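Local coordinates for fructokinase (Silicibacter sp., PDB 3C8U), which probably catalyses the ATP-dependent phosphorylation of fructose, acting as a putative kinase of a fructose transport system, at residues A5-G10 against N40-A45; L63-L68 against A109-I114; Y133-A138 against S151-V156; Q167-H172 against V180-G185. All coordinates share one frame; numbering follows the deposited sequence.

Contact 1 of 4, residues A5-G10 against N40-A45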
loop_
_atom_site.group_PDB
_atom_site.type_symbol
_atom_site.label_atom_id
_atom_site.label_comp_id
_atom_site.label_asym_id
_atom_site.label_seq_id
_atom_site.Cartn_x
_atom_site.Cartn_y
_atom_site.Cartn_z
ATOM N N ALA A 5 15.784 6.578 10.613
ATOM C CA ALA A 5 16.293 7.949 10.562
ATOM C C ALA A 5 16.907 8.152 9.195
ATOM O O ALA A 5 16.743 9.196 8.566
ATOM C CB ALA A 5 17.322 8.236 11.686
ATOM N N ALA A 6 17.577 7.105 8.729
ATOM C CA ALA A 6 18.281 7.143 7.448
ATOM C C ALA A 6 17.276 7.067 6.301
ATOM O O ALA A 6 17.478 7.661 5.241
ATOM C CB ALA A 6 19.352 6.034 7.347
ATOM N N LEU A 7 16.173 6.359 6.548
ATOM C CA LEU A 7 15.078 6.251 5.566
ATOM C C LEU A 7 14.446 7.627 5.383
ATOM O O LEU A 7 14.232 8.091 4.274
ATOM C CB LEU A 7 14.009 5.214 5.992
ATOM C CG LEU A 7 12.816 4.917 5.053
ATOM C CD1 LEU A 7 13.313 4.462 3.666
ATOM C CD2 LEU A 7 11.867 3.878 5.623
ATOM N N CYS A 8 14.164 8.274 6.504
ATOM C CA CYS A 8 13.526 9.577 6.481
ATOM C C CYS A 8 14.405 10.542 5.696
ATOM O O CYS A 8 13.958 11.238 4.794
ATOM C CB CYS A 8 13.282 10.066 7.912
ATOM S SG CYS A 8 12.796 11.774 8.013
ATOM N N GLN A 9 15.693 10.500 6.001
ATOM C CA GLN A 9 16.667 11.420 5.399
ATOM C C GLN A 9 16.810 11.133 3.907
ATOM O O GLN A 9 16.834 12.053 3.097
ATOM C CB GLN A 9 18.028 11.348 6.108
ATOM C CG GLN A 9 19.135 12.135 5.411
ATOM C CD GLN A 9 18.932 13.663 5.384
ATOM O OE1 GLN A 9 18.154 14.207 6.142
ATOM N NE2 GLN A 9 19.641 14.342 4.491
ATOM N N GLY A 10 16.782 9.850 3.562
ATOM C CA GLY A 10 16.895 9.428 2.165
ATOM C C GLY A 10 15.729 9.883 1.313
ATOM O O GLY A 10 15.874 10.317 0.167
ATOM N N ASN A 40 3.727 4.722 8.851
ATOM C CA ASN A 40 3.288 5.683 9.869
ATOM C C ASN A 40 4.451 6.374 10.617
ATOM O O ASN A 40 4.467 7.612 10.726
ATOM C CB ASN A 40 2.250 5.059 10.796
ATOM C CG ASN A 40 0.919 4.962 10.112
ATOM O OD1 ASN A 40 0.243 5.960 9.980
ATOM N ND2 ASN A 40 0.580 3.782 9.585
ATOM N N PRO A 41 5.441 5.595 11.100
ATOM C CA PRO A 41 6.578 6.250 11.711
ATOM C C PRO A 41 7.385 7.097 10.731
ATOM O O PRO A 41 7.931 8.119 11.112
ATOM C CB PRO A 41 7.423 5.074 12.216
ATOM C CG PRO A 41 6.414 4.012 12.508
ATOM C CD PRO A 41 5.490 4.138 11.321
ATOM N N LEU A 42 7.394 6.674 9.471
ATOM C CA LEU A 42 8.068 7.445 8.415
ATOM C C LEU A 42 7.359 8.773 8.201
ATOM O O LEU A 42 8.010 9.796 8.052
ATOM C CB LEU A 42 8.162 6.664 7.093
ATOM C CG LEU A 42 8.755 7.480 5.922
ATOM C CD1 LEU A 42 10.228 7.855 6.169
ATOM C CD2 LEU A 42 8.593 6.770 4.574
ATOM N N ALA A 43 6.015 8.740 8.203
ATOM C CA ALA A 43 5.205 9.959 8.092
ATOM C C ALA A 43 5.527 10.926 9.227
ATOM O O ALA A 43 5.647 12.149 9.039
ATOM C CB ALA A 43 3.632 9.626 8.041
ATOM N N ALA A 44 5.699 10.368 10.415
ATOM C CA ALA A 44 5.916 11.179 11.618
ATOM C C ALA A 44 7.330 11.799 11.576
ATOM O O ALA A 44 7.543 12.928 11.970
ATOM C CB ALA A 44 5.723 10.320 12.890
ATOM N N ALA A 45 8.267 11.026 11.053
ATOM C CA ALA A 45 9.674 11.434 10.977
ATOM C C ALA A 45 9.807 12.590 10.001
ATOM O O ALA A 45 10.478 13.583 10.276
ATOM C CB ALA A 45 10.568 10.253 10.572
#
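L7 is the first residue of 5-10 to reach the other helix, setting its CG 4.1 Å from CD1 of L42. The two leucine side chains cross at about a right angle, so the branch point of one meets a single methyl of the other instead of lying along it. The bond from CA to CB in L42 does not aim at helix 4-14; it is the first torsion, with CG anti to the backbone N (chi1 175°), that lets the CD1 branch reach across.

One residue on, C8 receives the same methyl: L42 CD1 lies 3.7 Å from CA of C8 and 4.0 Å from its N. The methyl therefore rests on the backbone of helix 4-14 where the turn passes from L7 to C8. The C8 side chain points at the partner helix and meets A45, with CB of C8 3.8 Å from CB of A45. Its SG lies 3.7 Å from the same A45 CB and also borders the A45 carbonyl group. The small alanine and cysteine side chains thus meet directly, although the short helical segments stand 9.5 Å apart at closest approach and cross at -62°.

Toward the sheet, I152 of strand 150-154 is touched by both L7 and L42, and I128 of strand 126-131 also meets L42. The helix pair accordingly packs onto a face of the parallel sheet. No hydrogen bond links the two segments, their side chains meet one another through carbon and sulfur, and L7, C8 and L42 are buried, which implies that the association rests on burial of apolar surface.

Contact 2 of 4, residues L63-L68 against A109-I114; sequences LDNRLL and ARDIAI
N65 and D111 meet almost at a right angle, the amide of one directed at the carboxylate of the other. ND2 of N65 donates to OD2 of D111 at 3.0 Å, and the bond is nearly straight, with an N-H...O angle of 172°. The acceptor lies in the amide plane, but the donor reaches D111 OD2 from above the carboxylate, 57° out of its plane; accordingly the two flat groups are turned 61° apart. The amide oxygen of N65 and the second carboxylate oxygen of D111 share a partner: K77 NZ forms a hydrogen bond with N65 OD1 and a salt bridge with D111 OD1, which would fix the rotation of both groups.

D64 and I112 are arranged differently, running alongside each other in the same direction, with OD1 of D64 3.9 Å from CG2 of I112. The carboxylate of D64 is itself tethered as the N-cap of helix 65-68. Its OD2 accepts from R66 N at 3.0 Å and, in a salt bridge, from R66 NE at 2.9 Å, the two donors arriving from opposite faces of the carboxylate. Its OD1 accepts from a water that is in turn 2.9 Å from A113 N. A second water donates to D111 O at 2.7 Å, accepts from N65 N and gives D64 OD1 a weak bond.

A G1 beta bulge, in which D111 and I112 are paired with D107, shapes this end of the hairpin. The contact thus joins the start of the short helix 65-68 to the turn end of the antiparallel hairpin 101-107/112-120, where F106 of the companion strand packs against D111 and A113.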
loop_
_atom_site.group_PDB
_atom_site.type_symbol
_atom_site.label_atom_id
_atom_site.label_comp_id
_atom_site.label_asym_id
_atom_site.label_seq_id
_atom_site.Cartn_x
_atom_site.Cartn_y
_atom_site.Cartn_z
ATOM N N LEU A 63 -12.738 -3.583 -4.688
ATOM C CA LEU A 63 -14.124 -3.698 -5.139
ATOM C C LEU A 63 -14.951 -4.341 -4.039
ATOM O O LEU A 63 -14.438 -5.138 -3.255
ATOM C CB LEU A 63 -14.209 -4.585 -6.380
ATOM C CG LEU A 63 -13.577 -4.047 -7.650
ATOM C CD1 LEU A 63 -13.969 -4.985 -8.822
ATOM C CD2 LEU A 63 -14.021 -2.628 -7.879
ATOM N N ASP A 64 -16.253 -4.054 -4.041
ATOM C CA ASP A 64 -17.171 -4.683 -3.083
ATOM C C ASP A 64 -17.424 -6.124 -3.494
ATOM O O ASP A 64 -17.374 -6.480 -4.671
ATOM C CB ASP A 64 -18.495 -3.931 -3.015
ATOM C CG ASP A 64 -19.376 -4.374 -1.841
ATOM O OD1 ASP A 64 -19.114 -3.921 -0.697
ATOM O OD2 ASP A 64 -20.365 -5.096 -2.087
ATOM N N ASN A 65 -17.753 -6.933 -2.508
ATOM C CA ASN A 65 -18.045 -8.353 -2.731
ATOM C C ASN A 65 -19.190 -8.549 -3.728
ATOM O O ASN A 65 -19.263 -9.553 -4.424
ATOM C CB ASN A 65 -18.389 -9.046 -1.398
ATOM C CG ASN A 65 -17.207 -9.166 -0.511
ATOM O OD1 ASN A 65 -16.084 -8.911 -0.947
ATOM N ND2 ASN A 65 -17.426 -9.547 0.752
ATOM N N ARG A 66 -20.072 -7.556 -3.802
ATOM C CA ARG A 66 -21.284 -7.678 -4.617
ATOM C C ARG A 66 -20.910 -7.539 -6.083
ATOM O O ARG A 66 -21.635 -7.950 -6.972
ATOM C CB ARG A 66 -22.348 -6.668 -4.225
ATOM C CG ARG A 66 -22.154 -5.307 -4.820
ATOM C CD ARG A 66 -23.192 -4.364 -4.270
ATOM N NE ARG A 66 -22.904 -4.016 -2.883
ATOM C CZ ARG A 66 -23.651 -3.188 -2.164
ATOM N NH1 ARG A 66 -24.722 -2.620 -2.711
ATOM N NH2 ARG A 66 -23.343 -2.914 -0.919
ATOM N N LEU A 67 -19.720 -7.000 -6.322
ATOM C CA LEU A 67 -19.190 -6.926 -7.676
ATOM C C LEU A 67 -18.305 -8.142 -7.950
ATOM O O LEU A 67 -18.315 -8.700 -9.050
ATOM C CB LEU A 67 -18.411 -5.634 -7.913
ATOM C CG LEU A 67 -19.262 -4.373 -8.014
ATOM C CD1 LEU A 67 -18.458 -3.230 -8.594
ATOM C CD2 LEU A 67 -20.471 -4.664 -8.863
ATOM N N LEU A 68 -17.523 -8.516 -6.940
ATOM C CA LEU A 68 -16.529 -9.580 -7.097
ATOM C C LEU A 68 -17.199 -10.922 -7.362
ATOM O O LEU A 68 -16.756 -11.724 -8.201
ATOM C CB LEU A 68 -15.645 -9.689 -5.846
ATOM C CG LEU A 68 -14.648 -8.536 -5.580
ATOM C CD1 LEU A 68 -13.836 -8.807 -4.305
ATOM C CD2 LEU A 68 -13.721 -8.330 -6.791
ATOM N N ALA A 109 -12.889 -5.762 9.363
ATOM C CA ALA A 109 -13.843 -6.553 10.138
ATOM C C ALA A 109 -15.120 -6.731 9.361
ATOM O O ALA A 109 -15.759 -7.782 9.407
ATOM C CB ALA A 109 -14.146 -5.883 11.498
ATOM N N ARG A 110 -15.506 -5.678 8.649
ATOM C CA ARG A 110 -16.788 -5.682 7.969
ATOM C C ARG A 110 -16.621 -6.071 6.511
ATOM O O ARG A 110 -17.588 -6.276 5.811
ATOM C CB ARG A 110 -17.485 -4.353 8.114
ATOM C CG ARG A 110 -18.088 -4.171 9.499
ATOM C CD ARG A 110 -19.162 -3.128 9.500
ATOM N NE ARG A 110 -18.584 -1.799 9.391
ATOM C CZ ARG A 110 -19.287 -0.680 9.291
ATOM N NH1 ARG A 110 -20.610 -0.715 9.284
ATOM N NH2 ARG A 110 -18.662 0.471 9.185
ATOM N N ASP A 111 -15.363 -6.201 6.107
ATOM C CA ASP A 111 -14.977 -6.641 4.750
ATOM C C ASP A 111 -15.629 -5.768 3.686
ATOM O O ASP A 111 -16.106 -6.233 2.650
ATOM C CB ASP A 111 -15.340 -8.118 4.560
ATOM C CG ASP A 111 -14.759 -8.697 3.314
ATOM O OD1 ASP A 111 -13.749 -8.146 2.816
ATOM O OD2 ASP A 111 -15.310 -9.701 2.823
ATOM N N ILE A 112 -15.659 -4.481 3.996
ATOM C CA ILE A 112 -16.078 -3.437 3.043
ATOM C C ILE A 112 -15.175 -2.223 3.028
ATOM O O ILE A 112 -14.464 -1.887 3.991
ATOM C CB ILE A 112 -17.534 -2.926 3.340
ATOM C CG1 ILE A 112 -17.624 -2.381 4.786
ATOM C CG2 ILE A 112 -18.591 -4.024 3.118
ATOM C CD1 ILE A 112 -19.052 -1.892 5.173
ATOM N N ALA A 113 -15.249 -1.531 1.902
ATOM C CA ALA A 113 -14.582 -0.245 1.721
ATOM C C ALA A 113 -15.602 0.863 1.916
ATOM O O ALA A 113 -16.677 0.869 1.313
ATOM C CB ALA A 113 -13.909 -0.161 0.328
ATOM N N ILE A 114 -15.286 1.758 2.836
ATOM C CA ILE A 114 -16.195 2.853 3.205
ATOM C C ILE A 114 -15.802 4.138 2.454
ATOM O O ILE A 114 -14.729 4.707 2.687
ATOM C CB ILE A 114 -16.156 3.160 4.737
ATOM C CG1 ILE A 114 -16.462 1.907 5.570
ATOM C CG2 ILE A 114 -17.155 4.277 5.083
ATOM C CD1 ILE A 114 -17.873 1.407 5.389
HETATM O O HOH W 1 -16.682 -2.430 -0.476
HETATM O O HOH W 2 -17.671 -6.197 0.486
#

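Contact 3 of 4, residues Y133-A138 against S151-V156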
loop_
_atom_site.group_PDB
_atom_site.type_symbol
_atom_site.label_atom_id
_atom_site.label_comp_id
_atom_site.label_asym_id
_atom_site.label_seq_id
_atom_site.Cartn_x
_atom_site.Cartn_y
_atom_site.Cartn_z
ATOM N N TYR A 133 0.658 -3.227 -4.559
ATOM C CA TYR A 133 0.856 -3.185 -6.022
ATOM C C TYR A 133 1.369 -1.864 -6.566
ATOM O O TYR A 133 0.958 -1.449 -7.647
ATOM C CB TYR A 133 -0.449 -3.574 -6.749
ATOM C CG TYR A 133 -0.987 -4.897 -6.247
ATOM C CD1 TYR A 133 -0.256 -6.071 -6.414
ATOM C CD2 TYR A 133 -2.196 -4.973 -5.576
ATOM C CE1 TYR A 133 -0.728 -7.282 -5.929
ATOM C CE2 TYR A 133 -2.669 -6.181 -5.089
ATOM C CZ TYR A 133 -1.935 -7.327 -5.269
ATOM O OH TYR A 133 -2.412 -8.531 -4.779
ATOM N N LEU A 134 2.300 -1.240 -5.831
ATOM C CA LEU A 134 2.805 0.089 -6.184
ATOM C C LEU A 134 4.054 0.080 -7.042
ATOM O O LEU A 134 4.451 1.116 -7.581
ATOM C CB LEU A 134 3.011 0.947 -4.938
ATOM C CG LEU A 134 1.755 1.122 -4.043
ATOM C CD1 LEU A 134 2.055 2.226 -3.003
ATOM C CD2 LEU A 134 0.436 1.413 -4.821
ATOM N N LEU A 135 4.628 -1.114 -7.170
ATOM C CA LEU A 135 5.866 -1.369 -7.929
ATOM C C LEU A 135 5.693 -2.661 -8.724
ATOM O O LEU A 135 6.533 -3.554 -8.750
ATOM C CB LEU A 135 7.081 -1.451 -6.994
ATOM C CG LEU A 135 7.507 -0.095 -6.390
ATOM C CD1 LEU A 135 8.695 -0.224 -5.441
ATOM C CD2 LEU A 135 7.792 0.970 -7.462
ATOM N N PHE A 136 4.522 -2.744 -9.322
ATOM C CA PHE A 136 4.003 -3.992 -9.903
ATOM C C PHE A 136 3.957 -3.965 -11.431
ATOM O O PHE A 136 3.272 -3.151 -12.065
ATOM C CB PHE A 136 2.614 -4.249 -9.284
ATOM C CG PHE A 136 2.033 -5.589 -9.588
ATOM C CD1 PHE A 136 2.635 -6.754 -9.125
ATOM C CD2 PHE A 136 0.836 -5.686 -10.289
ATOM C CE1 PHE A 136 2.069 -7.995 -9.388
ATOM C CE2 PHE A 136 0.264 -6.933 -10.573
ATOM C CZ PHE A 136 0.878 -8.084 -10.131
ATOM N N ASP A 137 4.740 -4.872 -12.004
ATOM C CA ASP A 137 4.970 -4.915 -13.454
ATOM C C ASP A 137 3.853 -5.693 -14.165
ATOM O O ASP A 137 3.978 -6.855 -14.563
ATOM C CB ASP A 137 6.361 -5.470 -13.750
ATOM C CG ASP A 137 6.806 -5.252 -15.192
ATOM O OD1 ASP A 137 6.108 -4.630 -16.019
ATOM O OD2 ASP A 137 7.911 -5.712 -15.487
ATOM N N ALA A 138 2.755 -4.982 -14.275
ATOM C CA ALA A 138 1.553 -5.420 -15.014
ATOM C C ALA A 138 0.876 -4.227 -15.668
ATOM O O ALA A 138 1.070 -3.084 -15.247
ATOM C CB ALA A 138 0.564 -6.091 -14.084
ATOM N N SER A 151 10.051 6.181 -4.265
ATOM C CA SER A 151 9.468 4.871 -4.030
ATOM C C SER A 151 10.354 4.004 -3.157
ATOM O O SER A 151 11.609 4.021 -3.228
ATOM C CB SER A 151 9.170 4.173 -5.350
ATOM O OG SER A 151 10.378 3.685 -5.919
ATOM N N ILE A 152 9.651 3.273 -2.306
ATOM C CA ILE A 152 10.228 2.383 -1.305
ATOM C C ILE A 152 9.604 0.997 -1.416
ATOM O O ILE A 152 8.385 0.834 -1.394
ATOM C CB ILE A 152 9.983 2.871 0.149
ATOM C CG1 ILE A 152 10.400 4.329 0.324
ATOM C CG2 ILE A 152 10.689 1.919 1.169
ATOM C CD1 ILE A 152 9.903 4.994 1.609
ATOM N N ARG A 153 10.467 0.004 -1.529
ATOM C CA ARG A 153 10.046 -1.384 -1.423
ATOM C C ARG A 153 10.395 -1.922 -0.053
ATOM O O ARG A 153 11.530 -1.819 0.414
ATOM C CB ARG A 153 10.666 -2.252 -2.509
ATOM C CG ARG A 153 10.591 -3.751 -2.171
ATOM C CD ARG A 153 11.123 -4.592 -3.322
ATOM N NE ARG A 153 10.176 -4.598 -4.416
ATOM C CZ ARG A 153 10.382 -4.011 -5.582
ATOM N NH1 ARG A 153 11.551 -3.406 -5.811
ATOM N NH2 ARG A 153 9.429 -4.057 -6.519
ATOM N N LEU A 154 9.358 -2.438 0.598
ATOM C CA LEU A 154 9.476 -3.176 1.854
ATOM C C LEU A 154 9.730 -4.643 1.506
ATOM O O LEU A 154 8.888 -5.327 0.971
ATOM C CB LEU A 154 8.214 -2.977 2.710
ATOM C CG LEU A 154 8.073 -3.757 4.018
ATOM C CD1 LEU A 154 9.369 -3.767 4.822
ATOM C CD2 LEU A 154 6.902 -3.187 4.849
ATOM N N GLU A 155 10.949 -5.087 1.759
ATOM C CA GLU A 155 11.390 -6.443 1.405
ATOM C C GLU A 155 11.350 -7.403 2.594
ATOM O O GLU A 155 12.058 -7.233 3.575
ATOM C CB GLU A 155 12.821 -6.385 0.877
ATOM C CG GLU A 155 13.248 -7.626 0.232
ATOM C CD GLU A 155 12.738 -7.682 -1.160
ATOM O OE1 GLU A 155 13.071 -6.755 -1.927
ATOM O OE2 GLU A 155 11.998 -8.636 -1.478
ATOM N N VAL A 156 10.474 -8.386 2.484
ATOM C CA VAL A 156 10.265 -9.396 3.520
ATOM C C VAL A 156 10.355 -10.785 2.899
ATOM O O VAL A 156 9.675 -11.074 1.933
ATOM C CB VAL A 156 8.894 -9.246 4.201
ATOM C CG1 VAL A 156 8.732 -10.293 5.341
ATOM C CG2 VAL A 156 8.732 -7.865 4.735
#
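L135 packs against S151 and R153 in the alpha/beta core of what is probably a P-loop kinase fold, joining the loop after strand 126-131 to strand 150-154 of the parallel sheet. All the touching residues are buried, so the contrast is one of tightness. The close part is at R153: L135 CB lies 3.5 Å from R153 NH2, and L135 CD1 sits 3.9 Å above the guanidinium plane, offset toward its rim. The arginine chain bends at chi3 (-73°), which turns its flat group back over the leucine, and R153 NH2 is held by a hydrogen bond to L199 O. Backbone hydrogen bonding between L135 and L199 attaches the loop to the same neighbour.

Contact is looser toward the start of the strand, where the other branch of L135 meets the S151 side chain, and no hydrogen bond crosses between the segments. With an alanine here, both methyl branches would be gone, and the guanidinium face of R153 and the side chain of S151 would probably lose the apolar filler between them. At that looser end, L135 CD2 stands 4.1 Å from both CB and OG of S151.

Contact 4 of 4, residues Q167-H172 against V180-G185; sequences QRWLDH and VARAQG
The two helical segments come nearest at W169 and A183, whose CA atoms are 7.4 Å apart. W169 turns its indole toward 180-185, and R182 lies across the face of that ring. CG of R182 sits 3.6 Å from the centroid of the six-membered ring of W169, only 14° off the ring normal, which defines a CH-pi contact. Beyond it the arginine chain bends at chi2 (68°) and carries the guanidinium over the outer rim of the indole. There NH2 of R182 comes within 3.4 Å of CH2 of W169, and CZ of R182 is 3.5 Å from CZ3 of W169. The ring and guanidinium planes are tilted 34°, so the two groups overlap without lying parallel.

At the pyrrole end, CB of A183 approaches obliquely, 4.1 Å from CD1 of W169. Replacing W169 by a leucine would probably deprive the R182 chain of the broad flat surface it lies on, leaving the guanidinium freer to turn.

The contact is partly buried, with A183 inside and R182 at its exposed margin, and it joins two consecutive helices, 158-171 and 176-184, across the short loop between them. A179 is also touched by W169, while A183 reaches back to L165 and V166. The salt bridge from R168 to D187 extends the attachment to helix 186-195.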
loop_
_atom_site.group_PDB
_atom_site.type_symbol
_atom_site.label_atom_id
_atom_site.label_comp_id
_atom_site.label_asym_id
_atom_site.label_seq_id
_atom_site.Cartn_x
_atom_site.Cartn_y
_atom_site.Cartn_z
ATOM N N GLN A 167 -0.218 -16.589 11.466
ATOM C CA GLN A 167 -0.568 -15.974 12.758
ATOM C C GLN A 167 -1.809 -15.100 12.634
ATOM O O GLN A 167 -2.704 -15.120 13.501
ATOM C CB GLN A 167 0.583 -15.172 13.358
ATOM C CG GLN A 167 0.335 -14.793 14.847
ATOM C CD GLN A 167 0.046 -16.009 15.749
ATOM O OE1 GLN A 167 0.889 -16.895 15.912
ATOM N NE2 GLN A 167 -1.147 -16.038 16.353
ATOM N N ARG A 168 -1.881 -14.387 11.525
ATOM C CA ARG A 168 -3.022 -13.492 11.272
ATOM C C ARG A 168 -4.296 -14.297 11.339
ATOM O O ARG A 168 -5.244 -13.951 12.024
ATOM C CB ARG A 168 -2.898 -12.780 9.912
ATOM C CG ARG A 168 -4.161 -12.063 9.459
ATOM C CD ARG A 168 -3.828 -10.913 8.499
ATOM N NE ARG A 168 -4.073 -11.234 7.088
ATOM C CZ ARG A 168 -3.655 -10.476 6.073
ATOM N NH1 ARG A 168 -2.949 -9.376 6.310
ATOM N NH2 ARG A 168 -3.914 -10.822 4.820
ATOM N N TRP A 169 -4.270 -15.430 10.669
ATOM C CA TRP A 169 -5.451 -16.257 10.534
ATOM C C TRP A 169 -5.741 -17.003 11.833
ATOM O O TRP A 169 -6.899 -17.325 12.154
ATOM C CB TRP A 169 -5.338 -17.172 9.318
ATOM C CG TRP A 169 -5.470 -16.351 8.090
ATOM C CD1 TRP A 169 -4.476 -15.969 7.235
ATOM C CD2 TRP A 169 -6.660 -15.711 7.634
ATOM N NE1 TRP A 169 -4.988 -15.155 6.250
ATOM C CE2 TRP A 169 -6.329 -14.986 6.469
ATOM C CE3 TRP A 169 -7.983 -15.695 8.087
ATOM C CZ2 TRP A 169 -7.279 -14.253 5.742
ATOM C CZ3 TRP A 169 -8.929 -14.971 7.359
ATOM C CH2 TRP A 169 -8.568 -14.259 6.202
ATOM N N LEU A 170 -4.683 -17.212 12.609
ATOM C CA LEU A 170 -4.819 -17.867 13.916
ATOM C C LEU A 170 -5.555 -16.888 14.847
ATOM O O LEU A 170 -6.443 -17.256 15.605
ATOM C CB LEU A 170 -3.467 -18.260 14.508
ATOM C CG LEU A 170 -2.778 -19.513 13.966
ATOM C CD1 LEU A 170 -1.376 -19.693 14.613
ATOM C CD2 LEU A 170 -3.665 -20.716 14.197
ATOM N N ASP A 171 -5.182 -15.630 14.738
ATOM C CA ASP A 171 -5.810 -14.553 15.535
ATOM C C ASP A 171 -7.307 -14.479 15.245
ATOM O O ASP A 171 -8.131 -14.210 16.118
ATOM C CB ASP A 171 -5.135 -13.206 15.267
ATOM C CG ASP A 171 -3.737 -13.135 15.863
ATOM O OD1 ASP A 171 -3.371 -14.072 16.606
ATOM O OD2 ASP A 171 -3.005 -12.158 15.584
ATOM N N HIS A 172 -7.627 -14.768 14.004
ATOM C CA HIS A 172 -8.992 -14.712 13.509
ATOM C C HIS A 172 -9.789 -15.902 14.043
ATOM O O HIS A 172 -11.001 -15.982 13.880
ATOM C CB HIS A 172 -9.015 -14.661 11.984
ATOM C CG HIS A 172 -10.241 -14.016 11.436
ATOM N ND1 HIS A 172 -10.863 -14.444 10.282
ATOM C CD2 HIS A 172 -10.986 -12.991 11.909
ATOM C CE1 HIS A 172 -11.929 -13.698 10.059
ATOM N NE2 HIS A 172 -12.029 -12.811 11.031
ATOM N N VAL A 180 -3.113 -22.121 7.895
ATOM C CA VAL A 180 -2.076 -22.405 6.875
ATOM C C VAL A 180 -2.705 -22.465 5.469
ATOM O O VAL A 180 -2.194 -21.898 4.496
ATOM C CB VAL A 180 -1.329 -23.728 7.200
ATOM C CG1 VAL A 180 -0.591 -24.275 5.951
ATOM C CG2 VAL A 180 -0.366 -23.512 8.374
ATOM N N ALA A 181 -3.834 -23.147 5.380
ATOM C CA ALA A 181 -4.486 -23.372 4.082
ATOM C C ALA A 181 -4.951 -22.040 3.524
ATOM O O ALA A 181 -4.810 -21.727 2.340
ATOM C CB ALA A 181 -5.683 -24.345 4.214
ATOM N N ARG A 182 -5.479 -21.237 4.424
ATOM C CA ARG A 182 -6.065 -19.950 4.048
ATOM C C ARG A 182 -4.970 -19.061 3.510
ATOM O O ARG A 182 -5.094 -18.428 2.458
ATOM C CB ARG A 182 -6.736 -19.298 5.256
ATOM C CG ARG A 182 -7.451 -18.012 4.971
ATOM C CD ARG A 182 -8.671 -18.244 4.110
ATOM N NE ARG A 182 -9.536 -17.068 4.141
ATOM C CZ ARG A 182 -10.564 -16.919 4.976
ATOM N NH1 ARG A 182 -10.880 -17.888 5.834
ATOM N NH2 ARG A 182 -11.284 -15.805 4.941
ATOM N N ALA A 183 -3.892 -19.010 4.262
ATOM C CA ALA A 183 -2.758 -18.141 3.925
ATOM C C ALA A 183 -2.071 -18.574 2.641
ATOM O O ALA A 183 -1.637 -17.742 1.832
ATOM C CB ALA A 183 -1.748 -18.113 5.046
ATOM N N GLN A 184 -1.958 -19.886 2.485
ATOM C CA GLN A 184 -1.230 -20.493 1.355
ATOM C C GLN A 184 -2.056 -20.282 0.095
ATOM O O GLN A 184 -1.585 -20.322 -1.035
ATOM C CB GLN A 184 -0.881 -21.973 1.593
ATOM C CG GLN A 184 0.512 -22.121 2.241
ATOM C CD GLN A 184 0.856 -23.544 2.701
ATOM O OE1 GLN A 184 0.121 -24.495 2.429
ATOM N NE2 GLN A 184 1.983 -23.688 3.410
ATOM N N GLY A 185 -3.311 -19.995 0.316
ATOM C CA GLY A 185 -4.172 -19.722 -0.789
ATOM C C GLY A 185 -3.819 -18.321 -1.262
ATOM O O GLY A 185 -2.670 -17.986 -1.579
#

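Overall arrangement
From the N terminus the four contacts follow in series, none nested in or crossing another. Contact 1 closes the loop that holds strand 23-28 and the probable P-loop, bringing helix 4-14 against helix 36-48. Contact 2 spans 63-114, including helix 85-97, and ties the short helix 65-68 to the outlying hairpin, on the opposite side of the chain's centre from contact 1. Contact 3 closes the shorter loop between strands 126-131 and 150-154. It meets contact 1 through I152, whose CD1 packs 3.7 Å from L42 CD2. Contact 4 folds helix 176-184 back on helix 158-171; its nearest atoms stay about 6 Å from contact 2.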